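PDB 5DN7: protein FAM179B from Mus musculus, which promotes microtubule polymerization through its TOG domains and is involved in ciliogenesis, ciliary microtubule modification and control of cilium length. Local coordinates for residues R142-L147 and P181-D186; F185-A190 and L203-V208. All coordinates share one frame; numbering follows the deposited sequence.

In the fold
Both contacts lie in the second TOG region of the protein, a solenoid of HEAT-type repeats, and they meet at helix 180-187. Contact 1 joins this helix to helix 140-148, from one predicted HEAT repeat to the next. Contact 2 joins it to helix 196-213, its partner within the same predicted repeat. Phe185 and Asp186 belong to both, and the two centres are about 10 Å apart. The contacts also touch: Ser184 O lies 3.5 Å from Phe206 CZ, in plain packing. Contact 2 is wholly buried, whereas contact 1 reaches the surface at Lys182. Both are packing contacts within the microtubule-interacting solenoid.

Contact 1: residues R142-L147 and P181-D186; sequences RVLSLL and PKLSFD
Leu144 and Leu183 meet methyl to methyl, CD1 to CD1 at 4.0 Å, the two side chains meeting at a slant between helices 140-148 and 180-187. The two helices run in broadly the same direction and fall in successive predicted HEAT repeats, so the contact links neighbouring units of the TOG solenoid. Leu144 points across the gap. Leu183 starts off at an angle to the partner helix, and CG anti to the backbone N (chi1 -156°) helps carry CD1 forward to the meeting point. Helix 156-172 packs behind, with Leu144 on Cys166 and Ser169 and Leu183 on Leu170; Met135 of helix 121-138 also touches Leu144, and Phe178, from a loop, touches both leucines.

At the outer margin polar groups come near each other without bonding. Lys182 leaves its helix with CG anti to the backbone N, then bends at chi3 (73°), and the last part of the chain passes beside the Ser145 hydroxyl. The ammonium is too distant for a hydrogen bond, and the serine already has a firmer partner: its OG is hydrogen-bonded to the carbonyl oxygen of Gln141, one turn earlier in its helix. The aliphatic end of the lysine is about as near as its charge, with Ser145 OG 4.0 Å from Lys182 CE and 3.9 Å from Lys182 NZ.

Contact 2: residues F185-A190 and L203-V208; sequences FDLAPA and LEAFAV
Phe206 turns the edge of its ring to Leu187 and Ala188, and its CE1-CZ edge meets the backbone and side chains of these two residues. CE1 lies 4.0 Å from Ala188 N and 4.2 Å from Leu187 CB, both close to the plane of the ring, while CZ is 4.1 Å from Ala188 CB. The ring reaches this place although its CB starts off at an angle to the opposing segment: chi1 of -99°, away from the staggered positions, swings the benzyl group across. Beside it, Leu187 is directed toward helix 196-213, and its CD1 rests 4.0 Å from Ala205 CB, the alanine methyl being the part of the helix that the leucine meets.

These four buried residues join the two roughly antiparallel helices of one predicted HEAT repeat in the TOG domain. Neighbouring helices close round them: Ala205 also packs on Ile167, Leu187 on Leu148, and Phe206 on Leu221 and Ala224 of helix 219-226.

Packing between the two segments slackens quickly away from this centre. Phe185, an exposed residue, points away from helix 196-213, and its side chain touches Val220 and Ala224 of helix 219-226 instead. Further along the segment, Pro189 is exposed, and Ala190 makes no contact with 203-208 and touches Val163 of helix 156-172. Glu204 is turned elsewhere too, its OE2 in a salt bridge with Arg244 NE and its OE1 accepting a hydrogen bond from Ala262 N.

Contact 1: residues R142-L147 and P181-D186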
loop_
_atom_site.group_PDB
_atom_site.type_symbol
_atom_site.label_atom_id
_atom_site.label_comp_id
_atom_site.label_asym_id
_atom_site.label_seq_id
_atom_site.Cartn_x
_atom_site.Cartn_y
_atom_site.Cartn_z
ATOM N N ARG A 142 -4.032 -11.239 -2.425
ATOM C CA ARG A 142 -4.953 -10.826 -1.355
ATOM C C ARG A 142 -4.842 -9.319 -1.010
ATOM O O ARG A 142 -5.830 -8.546 -1.127
ATOM C CB ARG A 142 -4.702 -11.664 -0.094
ATOM C CG ARG A 142 -5.676 -12.828 0.075
ATOM C CD ARG A 142 -5.700 -13.376 1.516
ATOM N NE ARG A 142 -6.677 -12.685 2.364
ATOM C CZ ARG A 142 -6.799 -12.870 3.678
ATOM N NH1 ARG A 142 -5.997 -13.726 4.311
ATOM N NH2 ARG A 142 -7.717 -12.194 4.362
ATOM N N VAL A 143 -3.631 -8.925 -0.600
ATOM C CA VAL A 143 -3.299 -7.524 -0.295
ATOM C C VAL A 143 -3.815 -6.612 -1.401
ATOM O O VAL A 143 -4.534 -5.656 -1.132
ATOM C CB VAL A 143 -1.786 -7.301 -0.135
ATOM C CG1 VAL A 143 -1.458 -5.789 -0.026
ATOM C CG2 VAL A 143 -1.245 -8.041 1.064
ATOM N N LEU A 144 -3.492 -6.942 -2.652
ATOM C CA LEU A 144 -3.848 -6.074 -3.763
ATOM C C LEU A 144 -5.351 -5.990 -4.006
ATOM O O LEU A 144 -5.829 -4.937 -4.392
ATOM C CB LEU A 144 -3.151 -6.503 -5.055
ATOM C CG LEU A 144 -1.631 -6.307 -5.176
ATOM C CD1 LEU A 144 -1.157 -6.437 -6.633
ATOM C CD2 LEU A 144 -1.197 -4.980 -4.582
ATOM N N SER A 145 -6.102 -7.066 -3.803
ATOM C CA SER A 145 -7.557 -6.984 -4.047
ATOM C C SER A 145 -8.234 -6.071 -3.008
ATOM O O SER A 145 -9.037 -5.120 -3.354
ATOM C CB SER A 145 -8.175 -8.381 -4.033
ATOM O OG SER A 145 -7.559 -9.193 -5.024
ATOM N N LEU A 146 -7.863 -6.331 -1.746
ATOM C CA LEU A 146 -8.333 -5.455 -0.682
ATOM C C LEU A 146 -7.990 -4.011 -1.027
ATOM O O LEU A 146 -8.840 -3.149 -1.046
ATOM C CB LEU A 146 -7.727 -5.835 0.667
ATOM C CG LEU A 146 -8.082 -7.244 1.138
ATOM C CD1 LEU A 146 -7.579 -7.506 2.559
ATOM C CD2 LEU A 146 -9.591 -7.458 1.023
ATOM N N LEU A 147 -6.729 -3.780 -1.356
ATOM C CA LEU A 147 -6.218 -2.444 -1.595
ATOM C C LEU A 147 -6.871 -1.748 -2.776
ATOM O O LEU A 147 -7.097 -0.545 -2.745
ATOM C CB LEU A 147 -4.710 -2.522 -1.810
ATOM C CG LEU A 147 -3.972 -1.200 -1.887
ATOM C CD1 LEU A 147 -4.289 -0.345 -0.637
ATOM C CD2 LEU A 147 -2.481 -1.477 -2.011
ATOM N N PRO A 181 -5.406 -11.374 -15.337
ATOM C CA PRO A 181 -6.637 -10.811 -15.924
ATOM C C PRO A 181 -7.451 -9.999 -14.921
ATOM O O PRO A 181 -7.873 -8.872 -15.201
ATOM C CB PRO A 181 -7.426 -12.057 -16.363
ATOM C CG PRO A 181 -6.370 -13.059 -16.682
ATOM C CD PRO A 181 -5.239 -12.802 -15.695
ATOM N N LYS A 182 -7.651 -10.576 -13.745
ATOM C CA LYS A 182 -8.431 -9.915 -12.722
ATOM C C LYS A 182 -7.781 -8.583 -12.411
ATOM O O LYS A 182 -8.439 -7.546 -12.396
ATOM C CB LYS A 182 -8.534 -10.782 -11.464
ATOM C CG LYS A 182 -9.433 -10.187 -10.381
ATOM C CD LYS A 182 -9.660 -11.170 -9.223
ATOM C CE LYS A 182 -8.403 -11.315 -8.354
ATOM N NZ LYS A 182 -8.605 -12.255 -7.196
ATOM N N LEU A 183 -6.468 -8.634 -12.216
ATOM C CA LEU A 183 -5.675 -7.473 -11.872
ATOM C C LEU A 183 -5.851 -6.381 -12.926
ATOM O O LEU A 183 -6.159 -5.239 -12.594
ATOM C CB LEU A 183 -4.206 -7.877 -11.721
ATOM C CG LEU A 183 -3.300 -7.016 -10.854
ATOM C CD1 LEU A 183 -3.964 -6.673 -9.529
ATOM C CD2 LEU A 183 -1.987 -7.765 -10.610
ATOM N N SER A 184 -5.701 -6.727 -14.198
ATOM C CA SER A 184 -5.797 -5.707 -15.230
ATOM C C SER A 184 -7.213 -5.123 -15.349
ATOM O O SER A 184 -7.370 -3.948 -15.692
ATOM C CB SER A 184 -5.352 -6.257 -16.576
ATOM O OG SER A 184 -6.152 -7.348 -16.962
ATOM N N PHE A 185 -8.233 -5.931 -15.071
ATOM C CA PHE A 185 -9.595 -5.404 -15.080
ATOM C C PHE A 185 -9.832 -4.483 -13.906
ATOM O O PHE A 185 -10.566 -3.507 -14.018
ATOM C CB PHE A 185 -10.629 -6.537 -15.069
ATOM C CG PHE A 185 -10.951 -7.072 -16.435
ATOM C CD1 PHE A 185 -9.978 -7.680 -17.208
ATOM C CD2 PHE A 185 -12.226 -6.974 -16.942
ATOM C CE1 PHE A 185 -10.259 -8.170 -18.468
ATOM C CE2 PHE A 185 -12.521 -7.479 -18.198
ATOM C CZ PHE A 185 -11.526 -8.072 -18.958
ATOM N N ASP A 186 -9.227 -4.806 -12.771
ATOM C CA ASP A 186 -9.336 -3.969 -11.585
ATOM C C ASP A 186 -8.559 -2.659 -11.761
ATOM O O ASP A 186 -8.902 -1.644 -11.155
ATOM C CB ASP A 186 -8.822 -4.702 -10.334
ATOM C CG ASP A 186 -9.801 -5.756 -9.809
ATOM O OD1 ASP A 186 -10.997 -5.738 -10.190
ATOM O OD2 ASP A 186 -9.372 -6.596 -8.979
#

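Contact 2: residues F185-A190 and L203-V208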
loop_
_atom_site.group_PDB
_atom_site.type_symbol
_atom_site.label_atom_id
_atom_site.label_comp_id
_atom_site.label_asym_id
_atom_site.label_seq_id
_atom_site.Cartn_x
_atom_site.Cartn_y
_atom_site.Cartn_z
ATOM N N PHE A 185 -8.233 -5.931 -15.071
ATOM C CA PHE A 185 -9.595 -5.404 -15.080
ATOM C C PHE A 185 -9.832 -4.483 -13.906
ATOM O O PHE A 185 -10.566 -3.507 -14.018
ATOM C CB PHE A 185 -10.629 -6.537 -15.069
ATOM C CG PHE A 185 -10.951 -7.072 -16.435
ATOM C CD1 PHE A 185 -9.978 -7.680 -17.208
ATOM C CD2 PHE A 185 -12.226 -6.974 -16.942
ATOM C CE1 PHE A 185 -10.259 -8.170 -18.468
ATOM C CE2 PHE A 185 -12.521 -7.479 -18.198
ATOM C CZ PHE A 185 -11.526 -8.072 -18.958
ATOM N N ASP A 186 -9.227 -4.806 -12.771
ATOM C CA ASP A 186 -9.336 -3.969 -11.585
ATOM C C ASP A 186 -8.559 -2.659 -11.761
ATOM O O ASP A 186 -8.902 -1.644 -11.155
ATOM C CB ASP A 186 -8.822 -4.702 -10.334
ATOM C CG ASP A 186 -9.801 -5.756 -9.809
ATOM O OD1 ASP A 186 -10.997 -5.738 -10.190
ATOM O OD2 ASP A 186 -9.372 -6.596 -8.979
ATOM N N LEU A 187 -7.518 -2.678 -12.588
ATOM C CA LEU A 187 -6.642 -1.504 -12.728
ATOM C C LEU A 187 -7.050 -0.620 -13.896
ATOM O O LEU A 187 -6.729 0.553 -13.924
ATOM C CB LEU A 187 -5.185 -1.931 -12.904
ATOM C CG LEU A 187 -4.394 -2.279 -11.639
ATOM C CD1 LEU A 187 -3.031 -2.794 -12.045
ATOM C CD2 LEU A 187 -4.240 -1.050 -10.733
ATOM N N ALA A 188 -7.755 -1.191 -14.862
ATOM C CA ALA A 188 -8.160 -0.452 -16.055
ATOM C C ALA A 188 -8.917 0.873 -15.781
ATOM O O ALA A 188 -8.769 1.807 -16.560
ATOM C CB ALA A 188 -9.005 -1.358 -16.956
ATOM N N PRO A 189 -9.708 0.970 -14.687
ATOM C CA PRO A 189 -10.355 2.273 -14.474
ATOM C C PRO A 189 -9.375 3.413 -14.203
ATOM O O PRO A 189 -9.693 4.579 -14.436
ATOM C CB PRO A 189 -11.237 2.032 -13.248
ATOM C CG PRO A 189 -11.518 0.574 -13.284
ATOM C CD PRO A 189 -10.284 -0.062 -13.805
ATOM N N ALA A 190 -8.185 3.086 -13.717
ATOM C CA ALA A 190 -7.206 4.124 -13.448
ATOM C C ALA A 190 -6.670 4.709 -14.764
ATOM O O ALA A 190 -6.165 5.836 -14.805
ATOM C CB ALA A 190 -6.081 3.569 -12.597
ATOM N N LEU A 203 -0.654 3.409 -16.718
ATOM C CA LEU A 203 0.059 2.991 -17.920
ATOM C C LEU A 203 1.340 2.227 -17.548
ATOM O O LEU A 203 1.638 1.185 -18.140
ATOM C CB LEU A 203 0.372 4.204 -18.812
ATOM C CG LEU A 203 -0.891 4.853 -19.419
ATOM C CD1 LEU A 203 -0.625 6.283 -19.887
ATOM C CD2 LEU A 203 -1.474 4.012 -20.565
ATOM N N GLU A 204 2.086 2.714 -16.555
ATOM C CA GLU A 204 3.245 1.929 -16.098
ATOM C C GLU A 204 2.836 0.545 -15.610
ATOM O O GLU A 204 3.502 -0.481 -15.916
ATOM C CB GLU A 204 3.994 2.653 -14.977
ATOM C CG GLU A 204 4.695 3.918 -15.426
ATOM C CD GLU A 204 5.855 3.669 -16.407
ATOM O OE1 GLU A 204 6.919 3.145 -15.990
ATOM O OE2 GLU A 204 5.701 4.023 -17.600
ATOM N N ALA A 205 1.735 0.508 -14.852
ATOM C CA ALA A 205 1.245 -0.761 -14.357
ATOM C C ALA A 205 0.906 -1.668 -15.526
ATOM O O ALA A 205 1.227 -2.844 -15.492
ATOM C CB ALA A 205 0.039 -0.584 -13.451
ATOM N N PHE A 206 0.288 -1.124 -16.567
ATOM C CA PHE A 206 -0.066 -1.948 -17.718
ATOM C C PHE A 206 1.184 -2.449 -18.463
ATOM O O PHE A 206 1.177 -3.567 -18.972
ATOM C CB PHE A 206 -1.027 -1.196 -18.653
ATOM C CG PHE A 206 -2.500 -1.593 -18.437
ATOM C CD1 PHE A 206 -3.123 -1.368 -17.215
ATOM C CD2 PHE A 206 -3.220 -2.245 -19.431
ATOM C CE1 PHE A 206 -4.454 -1.767 -16.993
ATOM C CE2 PHE A 206 -4.547 -2.666 -19.212
ATOM C CZ PHE A 206 -5.159 -2.412 -17.996
ATOM N N ALA A 207 2.254 -1.655 -18.504
ATOM C CA ALA A 207 3.509 -2.142 -19.076
ATOM C C ALA A 207 4.010 -3.358 -18.297
ATOM O O ALA A 207 4.413 -4.385 -18.896
ATOM C CB ALA A 207 4.580 -1.035 -19.091
ATOM N N VAL A 208 3.971 -3.263 -16.966
ATOM C CA VAL A 208 4.394 -4.409 -16.155
ATOM C C VAL A 208 3.473 -5.639 -16.304
ATOM O O VAL A 208 3.938 -6.793 -16.303
ATOM C CB VAL A 208 4.490 -4.046 -14.664
ATOM C CG1 VAL A 208 5.011 -5.242 -13.875
ATOM C CG2 VAL A 208 5.425 -2.863 -14.482
#